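Long-range contacts in ectoine hydroxylase (Sphingopyxis alaskensis RB2256, PDB 4Q5O), which catalyses the iron- and 2-oxoglutarate-dependent hydroxylation of L-ectoine to 5-hydroxyectoine, a compatible solute that protects cells against osmotic stress: residues R98-I103 with S136-K141; E130-Q135 with N272-R277; H152-T157 with I245-N250. All coordinates share one frame; numbering follows the deposited sequence.

Contact 1 of 3, residues R98-I103 with S136-K141; sequences RSIFEI and SRLNYK. With AKG (2-oxoglutaric acid), chain D; 6CS ((4S,5S)-5-hydroxy-2-methyl-1,4,5,6-tetrahydropyrimidine-4-carboxylic acid), chain E.
R137 lays its side chain over one face of the F101 ring. The two side chains run side by side in the same direction, and R137 CG sits 4.2 Å from the centroid of the F101 ring in a CH-pi contact. Further out the guanidinium is tilted 49° to the ring, and F101 CE2 comes over one of its faces, toward the rim. The opposite face looks at 2-oxoglutarate, whose O1 lies over the centre of the group, while the hydroxyectoine ring meets its edge. A bend at chi3 (-65°) turns the guanidinium so that it lies between the F101 ring and 2-oxoglutarate, its edge to hydroxyectoine.

S99 and N139 share this side of the sheet. S99 OG lies 2.9 Å from N139 OD1 and 2.8 Å from R98 O, and its one proton could go to either. The amide nitrogen of N139 is bonded to N266 on the next strand. Farther along, K141 is bent at chi3 and chi4, which brings NZ within 3.0 Å of 2-oxoglutarate O3, a hydrogen bond to the co-substrate.

The backbones are antiparallel. I100 and L138 make the hydrogen-bonded pair, with I100 N 3.1 Å from L138 O and L138 N 3.0 Å from I100 O; Y140 N continues the ladder to R98 O. On the other face I100 CD1 meets L138 CD2, and both side chains also touch L77 of helix 63-78. Ligands on one face and a helix on the other are what is expected of the double-stranded beta-helix of cupin-type iron dioxygenases, here at its co-substrate and product pocket.

Contact 2 of 3, residues E130-Q135 with N272-R277; sequences EVYIHQ and NAVSNR. With 6CS ((4S,5S)-5-hydroxy-2-methyl-1,4,5,6-tetrahydropyrimidine-4-carboxylic acid), chain E.
Y132 and N272 are joined through their side chains, which lie next to each other and point the same way. N272 ND2 donates to Y132 OH at 3.0 Å in a fairly straight bond (164°), with the hydroxyl oxygen in the plane of the amide. The other N-H of the same nitrogen goes to N276 O, 3.1 Å from N272 ND2, and N276 ND2 returns a weak bond to N272 OD1. The amide is thereby held at both ends to the turn that follows the strand. A phenylalanine in place of Y132 would probably leave one N-H of N272 without its acceptor and the amide less firmly fixed against the ring.

Backbone bonds give the strands their antiparallel register. N272 N reaches Y132 O at 3.0 Å, while the return bond from Y132 N to N272 O is weak. Beyond the non-hydrogen-bonded pair V131 and A273, V274 N donates to E130 O at 2.8 Å, just where the chain enters a short 3-10 turn.

The rest is packing. With CG between the backbone N and the carbonyl carbon (chi1 72°), the Y132 ring lies alongside N272, whose CB is 3.7 Å from Y132 CE1. V274 CG1 touches Y132 CD1, A273 O meets the ring at its edge, and V274 CG2 rests on E130 CB.

V131 packs against A123 and R124 of helix 117-127, and R124 also takes the carboxylate of E130 in a salt bridge. At the other end H134 meets W158 of helix 154-162; the chain turns a corner at H134, and ectoine-binding Q135 follows, still beside strand 264-273.

Contact 3 of 3, residues H152-T157 with I245-N250; sequences HSDFET and ILFDCN. With FE (Fe (III) ion), chain C; 6CS ((4S,5S)-5-hydroxy-2-methyl-1,4,5,6-tetrahydropyrimidine-4-carboxylic acid), chain E.
D154, an iron ligand, rests its CB against C249 O, and its OD2 lies 3.9 Å from F247 CE2, a plain van der Waals contact. H152 NE2 binds the iron ion at 2.4 Å, and D154 OD1 binds the metal as well. With H253 they complete the two-histidine, one-carboxylate facial triad of this enzyme class, H152 and D154 supplying its HxD part. The hydroxyl of the product is modelled too near D154 for its exact place to be trusted, though it is placed at the metal in the model.

The next shell holds the start of helix 154-162 to the loop after strand 244-248. F155 N donates to C249 O at 2.9 Å. C249 SG lies 3.8 Å from F155 CB and 4.9 Å from the centroid of the F155 ring, an oblique sulfur-aromatic contact. At the N-cap, S153 OG, anti to the backbone N (chi1 171°), faces N250 OD1 in a hydrogen bond modelled too short (2.5 Å) to be taken at its value.

Farther out, D248 OD2 accepts from N250 N in an Asx turn and also pairs with R26; N250 ND2 reaches the carbonyls of H193 and T195. F247 meets H253 edge-to-face and touches F268 of strand 264-273, while its own strand, 244-248, runs between strands 54-57 and 169-175.

How the contacts relate
All three contacts reach the same seven-stranded antiparallel sheet. Contacts 1 and 2 share strand 131-141, paired with 97-101 in the one and with 264-273 in the other; their centres are 19 Å apart, yet F101 touches Q135. Contact 3 joins strand 244-248, on the far side of 169-175 and 264-273, to helix 154-162. Its centre lies 17 Å from that of contact 1 and 14 Å from that of contact 2, with no direct touch. Along the chain contacts 1 and 2 interlock, whereas contact 3 falls wholly between the two halves of contact 2. Hydroxyectoine touches all three, so distant chain stretches line a single catalytic pocket.

Contact 1 of 3, residues R98-I103 with S136-K141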
loop_
_atom_site.group_PDB
_atom_site.type_symbol
_atom_site.label_atom_id
_atom_site.label_comp_id
_atom_site.label_asym_id
_atom_site.label_seq_id
_atom_site.Cartn_x
_atom_site.Cartn_y
_atom_site.Cartn_z
ATOM N N ARG A 98 -11.483 16.261 4.384
ATOM C CA ARG A 98 -11.141 14.884 4.150
ATOM C C ARG A 98 -12.423 14.054 4.140
ATOM O O ARG A 98 -12.506 13.007 3.507
ATOM C CB ARG A 98 -10.135 14.417 5.201
ATOM C CG ARG A 98 -8.780 15.128 5.083
ATOM C CD ARG A 98 -8.070 14.788 3.758
ATOM N NE ARG A 98 -6.784 15.479 3.587
ATOM C CZ ARG A 98 -6.565 16.465 2.714
ATOM N NH1 ARG A 98 -7.541 16.882 1.912
ATOM N NH2 ARG A 98 -5.366 17.029 2.630
ATOM N N SER A 99 -13.443 14.545 4.820
ATOM C CA SER A 99 -14.692 13.818 4.883
ATOM C C SER A 99 -15.860 14.742 5.117
ATOM O O SER A 99 -15.718 15.802 5.727
ATOM C CB SER A 99 -14.646 12.794 6.007
ATOM O OG SER A 99 -13.609 11.876 5.764
ATOM N N ILE A 100 -17.013 14.336 4.608
ATOM C CA ILE A 100 -18.267 14.976 4.946
ATOM C C ILE A 100 -19.234 13.847 5.309
ATOM O O ILE A 100 -19.460 12.954 4.496
ATOM C CB ILE A 100 -18.797 15.807 3.766
ATOM C CG1 ILE A 100 -17.719 16.775 3.274
ATOM C CG2 ILE A 100 -20.040 16.562 4.163
ATOM C CD1 ILE A 100 -17.932 17.285 1.866
ATOM N N PHE A 101 -19.757 13.849 6.538
ATOM C CA PHE A 101 -20.733 12.834 6.943
ATOM C C PHE A 101 -22.120 13.273 6.505
ATOM O O PHE A 101 -22.290 14.397 6.055
ATOM C CB PHE A 101 -20.706 12.584 8.458
ATOM C CG PHE A 101 -19.494 11.823 8.931
ATOM C CD1 PHE A 101 -18.418 12.484 9.509
ATOM C CD2 PHE A 101 -19.429 10.445 8.798
ATOM C CE1 PHE A 101 -17.301 11.782 9.929
ATOM C CE2 PHE A 101 -18.313 9.738 9.231
ATOM C CZ PHE A 101 -17.254 10.405 9.792
ATOM N N GLU A 102 -23.101 12.388 6.632
ATOM C CA GLU A 102 -24.487 12.694 6.261
ATOM C C GLU A 102 -24.626 13.375 4.900
ATOM O O GLU A 102 -25.374 14.340 4.771
ATOM C CB GLU A 102 -25.172 13.556 7.333
ATOM C CG GLU A 102 -25.459 12.854 8.662
ATOM C CD GLU A 102 -26.658 11.891 8.624
ATOM O OE1 GLU A 102 -27.794 12.336 8.307
ATOM O OE2 GLU A 102 -26.463 10.686 8.938
ATOM N N ILE A 103 -23.897 12.890 3.898
ATOM C CA ILE A 103 -24.016 13.430 2.552
ATOM C C ILE A 103 -25.260 12.872 1.895
ATOM O O ILE A 103 -25.724 13.412 0.897
ATOM C CB ILE A 103 -22.789 13.096 1.656
ATOM C CG1 ILE A 103 -22.260 11.715 1.988
ATOM C CG2 ILE A 103 -21.684 14.150 1.774
ATOM C CD1 ILE A 103 -22.806 10.653 1.101
ATOM N N SER A 136 -23.617 7.745 5.991
ATOM C CA SER A 136 -23.039 7.902 4.682
ATOM C C SER A 136 -21.819 8.796 4.840
ATOM O O SER A 136 -21.653 9.439 5.864
ATOM C CB SER A 136 -24.056 8.487 3.716
ATOM O OG SER A 136 -24.390 9.797 4.105
ATOM N N ARG A 137 -20.947 8.819 3.843
ATOM C CA ARG A 137 -19.753 9.651 3.918
ATOM C C ARG A 137 -19.309 9.981 2.500
ATOM O O ARG A 137 -19.605 9.226 1.572
ATOM C CB ARG A 137 -18.640 8.901 4.657
ATOM C CG ARG A 137 -17.720 9.811 5.466
ATOM C CD ARG A 137 -16.456 9.113 5.976
ATOM N NE ARG A 137 -16.733 8.052 6.944
ATOM C CZ ARG A 137 -15.888 7.688 7.909
ATOM N NH1 ARG A 137 -14.715 8.311 8.038
ATOM N NH2 ARG A 137 -16.223 6.710 8.754
ATOM N N LEU A 138 -18.641 11.120 2.317
ATOM C CA LEU A 138 -17.862 11.357 1.095
ATOM C C LEU A 138 -16.414 11.593 1.507
ATOM O O LEU A 138 -16.149 12.435 2.369
ATOM C CB LEU A 138 -18.391 12.547 0.305
ATOM C CG LEU A 138 -17.594 13.041 -0.913
ATOM C CD1 LEU A 138 -17.778 12.163 -2.148
ATOM C CD2 LEU A 138 -17.959 14.474 -1.245
ATOM N N ASN A 139 -15.495 10.843 0.893
ATOM C CA ASN A 139 -14.077 10.811 1.290
ATOM C C ASN A 139 -13.138 11.264 0.202
ATOM O O ASN A 139 -13.145 10.720 -0.889
ATOM C CB ASN A 139 -13.645 9.385 1.633
ATOM C CG ASN A 139 -14.168 8.920 2.952
ATOM O OD1 ASN A 139 -14.102 9.643 3.939
ATOM N ND2 ASN A 139 -14.700 7.704 2.987
ATOM N N TYR A 140 -12.307 12.241 0.510
ATOM C CA TYR A 140 -11.186 12.575 -0.345
ATOM C C TYR A 140 -9.877 12.241 0.402
ATOM O O TYR A 140 -9.570 12.866 1.412
ATOM C CB TYR A 140 -11.226 14.060 -0.744
ATOM C CG TYR A 140 -10.091 14.436 -1.664
ATOM C CD1 TYR A 140 -10.185 14.214 -3.027
ATOM C CD2 TYR A 140 -8.900 14.971 -1.160
ATOM C CE1 TYR A 140 -9.138 14.520 -3.868
ATOM C CE2 TYR A 140 -7.842 15.293 -2.000
ATOM C CZ TYR A 140 -7.967 15.064 -3.356
ATOM O OH TYR A 140 -6.932 15.379 -4.217
ATOM N N LYS A 141 -9.122 11.250 -0.066
ATOM C CA LYS A 141 -7.799 10.984 0.507
ATOM C C LYS A 141 -6.703 11.322 -0.514
ATOM O O LYS A 141 -6.507 10.597 -1.488
ATOM C CB LYS A 141 -7.683 9.537 1.029
ATOM C CG LYS A 141 -8.719 9.174 2.127
ATOM C CD LYS A 141 -8.329 7.956 3.010
ATOM C CE LYS A 141 -8.782 6.577 2.447
ATOM N NZ LYS A 141 -10.234 6.220 2.626
HETATM C C1 AKG D . -14.158 4.090 5.426
HETATM O O1 AKG D . -13.796 5.302 5.509
HETATM O O2 AKG D . -15.369 3.835 5.131
HETATM C C2 AKG D . -13.152 2.955 5.684
HETATM O O5 AKG D . -13.363 2.086 6.515
HETATM C C3 AKG D . -11.856 2.875 4.906
HETATM C C4 AKG D . -10.735 3.203 5.858
HETATM C C5 AKG D . -10.878 4.667 6.228
HETATM O O3 AKG D . -10.293 5.540 5.530
HETATM O O4 AKG D . -11.579 5.019 7.223
HETATM O O 6CS E . -13.689 3.957 12.204
HETATM C C 6CS E . -14.119 2.760 12.163
HETATM O OXT 6CS E . -13.418 1.865 12.720
HETATM C CA 6CS E . -15.458 2.440 11.539
HETATM N N 6CS E . -16.194 3.613 11.877
HETATM C CAI 6CS E . -17.125 4.200 11.157
HETATM C CAA 6CS E . -17.706 5.459 11.742
HETATM N NAG 6CS E . -17.558 3.694 9.893
HETATM C CG2 6CS E . -16.919 2.509 9.472
HETATM C CB 6CS E . -15.557 2.099 10.033
HETATM O OG1 6CS E . -15.539 0.650 9.916
#

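Contact 2 of 3, residues E130-Q135 with N272-R277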
loop_
_atom_site.group_PDB
_atom_site.type_symbol
_atom_site.label_atom_id
_atom_site.label_comp_id
_atom_site.label_asym_id
_atom_site.label_seq_id
_atom_site.Cartn_x
_atom_site.Cartn_y
_atom_site.Cartn_z
ATOM N N GLU A 130 -36.659 -3.879 4.218
ATOM C CA GLU A 130 -36.502 -2.524 3.740
ATOM C C GLU A 130 -35.262 -1.978 4.434
ATOM O O GLU A 130 -34.915 -2.439 5.525
ATOM C CB GLU A 130 -37.760 -1.684 4.027
ATOM C CG GLU A 130 -39.009 -2.136 3.256
ATOM C CD GLU A 130 -38.883 -1.953 1.747
ATOM O OE1 GLU A 130 -38.068 -1.110 1.293
ATOM O OE2 GLU A 130 -39.604 -2.654 1.010
ATOM N N VAL A 131 -34.584 -1.027 3.796
ATOM C CA VAL A 131 -33.327 -0.504 4.325
ATOM C C VAL A 131 -33.408 0.998 4.527
ATOM O O VAL A 131 -34.418 1.623 4.211
ATOM C CB VAL A 131 -32.140 -0.787 3.370
ATOM C CG1 VAL A 131 -32.016 -2.269 3.088
ATOM C CG2 VAL A 131 -32.308 -0.002 2.066
ATOM N N TYR A 132 -32.315 1.564 5.034
ATOM C CA TYR A 132 -32.150 3.002 5.188
ATOM C C TYR A 132 -30.674 3.283 5.451
ATOM O O TYR A 132 -29.906 2.383 5.769
ATOM C CB TYR A 132 -33.008 3.531 6.348
ATOM C CG TYR A 132 -32.490 3.153 7.715
ATOM C CD1 TYR A 132 -32.665 1.863 8.221
ATOM C CD2 TYR A 132 -31.818 4.080 8.504
ATOM C CE1 TYR A 132 -32.180 1.508 9.484
ATOM C CE2 TYR A 132 -31.340 3.737 9.754
ATOM C CZ TYR A 132 -31.519 2.454 10.241
ATOM O OH TYR A 132 -31.024 2.125 11.481
ATOM N N ILE A 133 -30.272 4.536 5.331
ATOM C CA ILE A 133 -28.887 4.879 5.572
ATOM C C ILE A 133 -28.599 5.040 7.064
ATOM O O ILE A 133 -29.158 5.919 7.727
ATOM C CB ILE A 133 -28.485 6.162 4.828
ATOM C CG1 ILE A 133 -28.972 6.128 3.366
ATOM C CG2 ILE A 133 -26.981 6.408 4.953
ATOM C CD1 ILE A 133 -28.612 4.866 2.586
ATOM N N HIS A 134 -27.726 4.176 7.573
ATOM C CA HIS A 134 -27.231 4.229 8.946
ATOM C C HIS A 134 -26.172 5.320 9.070
ATOM O O HIS A 134 -26.038 5.965 10.114
ATOM C CB HIS A 134 -26.630 2.868 9.332
ATOM C CG HIS A 134 -25.645 2.930 10.454
ATOM N ND1 HIS A 134 -25.996 2.697 11.765
ATOM C CD2 HIS A 134 -24.312 3.180 10.463
ATOM C CE1 HIS A 134 -24.926 2.807 12.535
ATOM N NE2 HIS A 134 -23.890 3.100 11.769
ATOM N N GLN A 135 -25.421 5.504 7.984
ATOM C CA GLN A 135 -24.276 6.421 7.907
ATOM C C GLN A 135 -23.910 6.538 6.444
ATOM O O GLN A 135 -23.913 5.548 5.721
ATOM C CB GLN A 135 -23.063 5.910 8.690
ATOM C CG GLN A 135 -21.730 6.574 8.288
ATOM C CD GLN A 135 -20.506 6.074 9.070
ATOM O OE1 GLN A 135 -20.600 5.710 10.244
ATOM N NE2 GLN A 135 -19.348 6.065 8.413
ATOM N N ASN A 272 -28.701 -0.285 6.500
ATOM C CA ASN A 272 -29.149 -1.119 7.606
ATOM C C ASN A 272 -30.596 -1.497 7.331
ATOM O O ASN A 272 -31.354 -0.683 6.822
ATOM C CB ASN A 272 -29.046 -0.332 8.909
ATOM C CG ASN A 272 -29.222 -1.193 10.128
ATOM O OD1 ASN A 272 -28.761 -2.327 10.168
ATOM N ND2 ASN A 272 -29.898 -0.657 11.137
ATOM N N ALA A 273 -30.980 -2.736 7.611
ATOM C CA ALA A 273 -32.376 -3.127 7.458
ATOM C C ALA A 273 -33.186 -2.442 8.556
ATOM O O ALA A 273 -32.695 -2.278 9.684
ATOM C CB ALA A 273 -32.523 -4.622 7.548
ATOM N N VAL A 274 -34.409 -2.023 8.233
ATOM C CA VAL A 274 -35.237 -1.317 9.216
ATOM C C VAL A 274 -35.511 -2.188 10.442
ATOM O O VAL A 274 -35.563 -1.672 11.559
ATOM C CB VAL A 274 -36.550 -0.759 8.614
ATOM C CG1 VAL A 274 -36.268 0.498 7.810
ATOM C CG2 VAL A 274 -37.221 -1.793 7.742
ATOM N N SER A 275 -35.631 -3.505 10.233
ATOM C CA SER A 275 -35.832 -4.465 11.328
ATOM C C SER A 275 -34.743 -4.355 12.378
ATOM O O SER A 275 -34.917 -4.819 13.507
ATOM C CB SER A 275 -35.807 -5.919 10.831
ATOM O OG SER A 275 -36.593 -6.138 9.680
ATOM N N ASN A 276 -33.611 -3.770 11.992
ATOM C CA ASN A 276 -32.392 -3.861 12.780
ATOM C C ASN A 276 -31.971 -2.494 13.317
ATOM O O ASN A 276 -30.792 -2.257 13.607
ATOM C CB ASN A 276 -31.292 -4.492 11.914
ATOM C CG ASN A 276 -30.085 -4.920 12.713
ATOM O OD1 ASN A 276 -30.197 -5.276 13.882
ATOM N ND2 ASN A 276 -28.915 -4.879 12.084
ATOM N N ARG A 277 -32.953 -1.604 13.464
ATOM C CA ARG A 277 -32.713 -0.237 13.927
ATOM C C ARG A 277 -31.961 -0.211 15.254
ATOM O O ARG A 277 -32.023 -1.171 16.035
ATOM C CB ARG A 277 -34.020 0.556 14.042
ATOM C CG ARG A 277 -35.020 -0.002 15.058
ATOM C CD ARG A 277 -36.107 1.018 15.448
ATOM N NE ARG A 277 -37.383 0.375 15.774
ATOM C CZ ARG A 277 -38.076 0.587 16.889
ATOM N NH1 ARG A 277 -37.622 1.428 17.806
ATOM N NH2 ARG A 277 -39.227 -0.045 17.088
HETATM O O 6CS E . -13.689 3.957 12.204
HETATM C C 6CS E . -14.119 2.760 12.163
HETATM O OXT 6CS E . -13.418 1.865 12.720
HETATM C CA 6CS E . -15.458 2.440 11.539
HETATM N N 6CS E . -16.194 3.613 11.877
HETATM C CAI 6CS E . -17.125 4.200 11.157
HETATM C CAA 6CS E . -17.706 5.459 11.742
HETATM N NAG 6CS E . -17.558 3.694 9.893
HETATM C CG2 6CS E . -16.919 2.509 9.472
HETATM C CB 6CS E . -15.557 2.099 10.033
HETATM O OG1 6CS E . -15.539 0.650 9.916
#

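Contact 3 of 3, residues H152-T157 with I245-N250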
loop_
_atom_site.group_PDB
_atom_site.type_symbol
_atom_site.label_atom_id
_atom_site.label_comp_id
_atom_site.label_asym_id
_atom_site.label_seq_id
_atom_site.Cartn_x
_atom_site.Cartn_y
_atom_site.Cartn_z
ATOM N N HIS A 152 -10.274 -3.491 11.153
ATOM C CA HIS A 152 -11.442 -3.349 12.015
ATOM C C HIS A 152 -12.729 -3.830 11.319
ATOM O O HIS A 152 -12.882 -3.723 10.091
ATOM C CB HIS A 152 -11.630 -1.885 12.374
ATOM C CG HIS A 152 -12.122 -1.061 11.227
ATOM N ND1 HIS A 152 -11.282 -0.449 10.323
ATOM C CD2 HIS A 152 -13.377 -0.793 10.810
ATOM C CE1 HIS A 152 -12.002 0.182 9.407
ATOM N NE2 HIS A 152 -13.277 -0.010 9.684
ATOM N N SER A 153 -13.661 -4.333 12.124
ATOM C CA SER A 153 -15.009 -4.655 11.675
ATOM C C SER A 153 -15.986 -3.518 12.010
ATOM O O SER A 153 -16.173 -3.188 13.188
ATOM C CB SER A 153 -15.468 -5.946 12.333
ATOM O OG SER A 153 -16.833 -6.173 12.073
ATOM N N ASP A 154 -16.573 -2.898 10.986
ATOM C CA ASP A 154 -17.583 -1.848 11.188
ATOM C C ASP A 154 -18.594 -2.241 12.251
ATOM O O ASP A 154 -18.828 -1.492 13.194
ATOM C CB ASP A 154 -18.359 -1.554 9.903
ATOM C CG ASP A 154 -17.503 -0.926 8.821
ATOM O OD1 ASP A 154 -16.303 -0.679 9.074
ATOM O OD2 ASP A 154 -18.021 -0.670 7.714
ATOM N N PHE A 155 -19.175 -3.427 12.102
ATOM C CA PHE A 155 -20.186 -3.909 13.044
ATOM C C PHE A 155 -19.733 -3.935 14.492
ATOM O O PHE A 155 -20.559 -3.937 15.393
ATOM C CB PHE A 155 -20.684 -5.312 12.672
ATOM C CG PHE A 155 -21.663 -5.890 13.662
ATOM C CD1 PHE A 155 -22.974 -5.463 13.686
ATOM C CD2 PHE A 155 -21.271 -6.853 14.565
ATOM C CE1 PHE A 155 -23.887 -6.001 14.590
ATOM C CE2 PHE A 155 -22.158 -7.371 15.464
ATOM C CZ PHE A 155 -23.476 -6.947 15.476
ATOM N N GLU A 156 -18.435 -3.992 14.739
ATOM C CA GLU A 156 -18.024 -4.125 16.123
ATOM C C GLU A 156 -18.214 -2.788 16.838
ATOM O O GLU A 156 -18.653 -2.748 17.976
ATOM C CB GLU A 156 -16.608 -4.672 16.249
ATOM C CG GLU A 156 -16.265 -5.178 17.640
ATOM C CD GLU A 156 -15.758 -4.070 18.546
ATOM O OE1 GLU A 156 -15.256 -3.043 18.020
ATOM O OE2 GLU A 156 -15.859 -4.224 19.786
ATOM N N THR A 157 -17.929 -1.700 16.140
ATOM C CA THR A 157 -18.103 -0.367 16.688
ATOM C C THR A 157 -19.577 0.038 16.650
ATOM O O THR A 157 -20.076 0.710 17.545
ATOM C CB THR A 157 -17.226 0.639 15.928
ATOM O OG1 THR A 157 -15.902 0.107 15.847
ATOM C CG2 THR A 157 -17.175 1.964 16.638
ATOM N N ILE A 245 -18.060 -1.385 -4.468
ATOM C CA ILE A 245 -17.642 -2.477 -3.617
ATOM C C ILE A 245 -18.625 -2.670 -2.465
ATOM O O ILE A 245 -18.703 -1.806 -1.607
ATOM C CB ILE A 245 -16.264 -2.171 -3.025
ATOM C CG1 ILE A 245 -15.265 -1.897 -4.150
ATOM C CG2 ILE A 245 -15.797 -3.301 -2.140
ATOM C CD1 ILE A 245 -13.953 -1.304 -3.677
ATOM N N LEU A 246 -19.359 -3.789 -2.427
ATOM C CA LEU A 246 -20.310 -4.053 -1.327
ATOM C C LEU A 246 -19.715 -4.993 -0.296
ATOM O O LEU A 246 -19.203 -6.055 -0.652
ATOM C CB LEU A 246 -21.597 -4.737 -1.815
ATOM C CG LEU A 246 -22.594 -4.083 -2.743
ATOM C CD1 LEU A 246 -21.924 -3.785 -4.042
ATOM C CD2 LEU A 246 -23.731 -5.034 -2.986
ATOM N N PHE A 247 -19.813 -4.650 0.983
ATOM C CA PHE A 247 -19.321 -5.575 2.012
ATOM C C PHE A 247 -20.130 -5.702 3.301
ATOM O O PHE A 247 -20.619 -4.714 3.867
ATOM C CB PHE A 247 -17.828 -5.365 2.314
ATOM C CG PHE A 247 -17.464 -3.966 2.761
ATOM C CD1 PHE A 247 -17.480 -2.896 1.865
ATOM C CD2 PHE A 247 -17.046 -3.729 4.065
ATOM C CE1 PHE A 247 -17.116 -1.605 2.278
ATOM C CE2 PHE A 247 -16.675 -2.451 4.475
ATOM C CZ PHE A 247 -16.710 -1.390 3.579
ATOM N N ASP A 248 -20.241 -6.942 3.763
ATOM C CA ASP A 248 -20.920 -7.223 5.013
ATOM C C ASP A 248 -20.337 -6.418 6.173
ATOM O O ASP A 248 -19.116 -6.216 6.257
ATOM C CB ASP A 248 -20.857 -8.703 5.326
ATOM C CG ASP A 248 -21.682 -9.066 6.533
ATOM O OD1 ASP A 248 -22.929 -8.994 6.421
ATOM O OD2 ASP A 248 -21.096 -9.424 7.586
ATOM N N CYS A 249 -21.219 -5.971 7.062
ATOM C CA CYS A 249 -20.870 -5.055 8.143
ATOM C C CYS A 249 -19.772 -5.615 9.026
ATOM O O CYS A 249 -18.961 -4.864 9.555
ATOM C CB CYS A 249 -22.093 -4.768 9.002
ATOM S SG CYS A 249 -22.781 -6.281 9.703
ATOM N N ASN A 250 -19.762 -6.933 9.201
ATOM C CA ASN A 250 -18.735 -7.557 10.011
ATOM C C ASN A 250 -17.490 -8.043 9.227
ATOM O O ASN A 250 -16.697 -8.811 9.757
ATOM C CB ASN A 250 -19.320 -8.687 10.875
ATOM C CG ASN A 250 -18.292 -9.258 11.870
ATOM O OD1 ASN A 250 -17.606 -8.494 12.558
ATOM N ND2 ASN A 250 -18.140 -10.593 11.895
HETATM FE FE FE C . -14.800 0.812 8.058
HETATM O O 6CS E . -13.689 3.957 12.204
HETATM C C 6CS E . -14.119 2.760 12.163
HETATM O OXT 6CS E . -13.418 1.865 12.720
HETATM C CA 6CS E . -15.458 2.440 11.539
HETATM N N 6CS E . -16.194 3.613 11.877
HETATM C CAI 6CS E . -17.125 4.200 11.157
HETATM C CAA 6CS E . -17.706 5.459 11.742
HETATM N NAG 6CS E . -17.558 3.694 9.893
HETATM C CG2 6CS E . -16.919 2.509 9.472
HETATM C CB 6CS E . -15.557 2.099 10.033
HETATM O OG1 6CS E . -15.539 0.650 9.916
#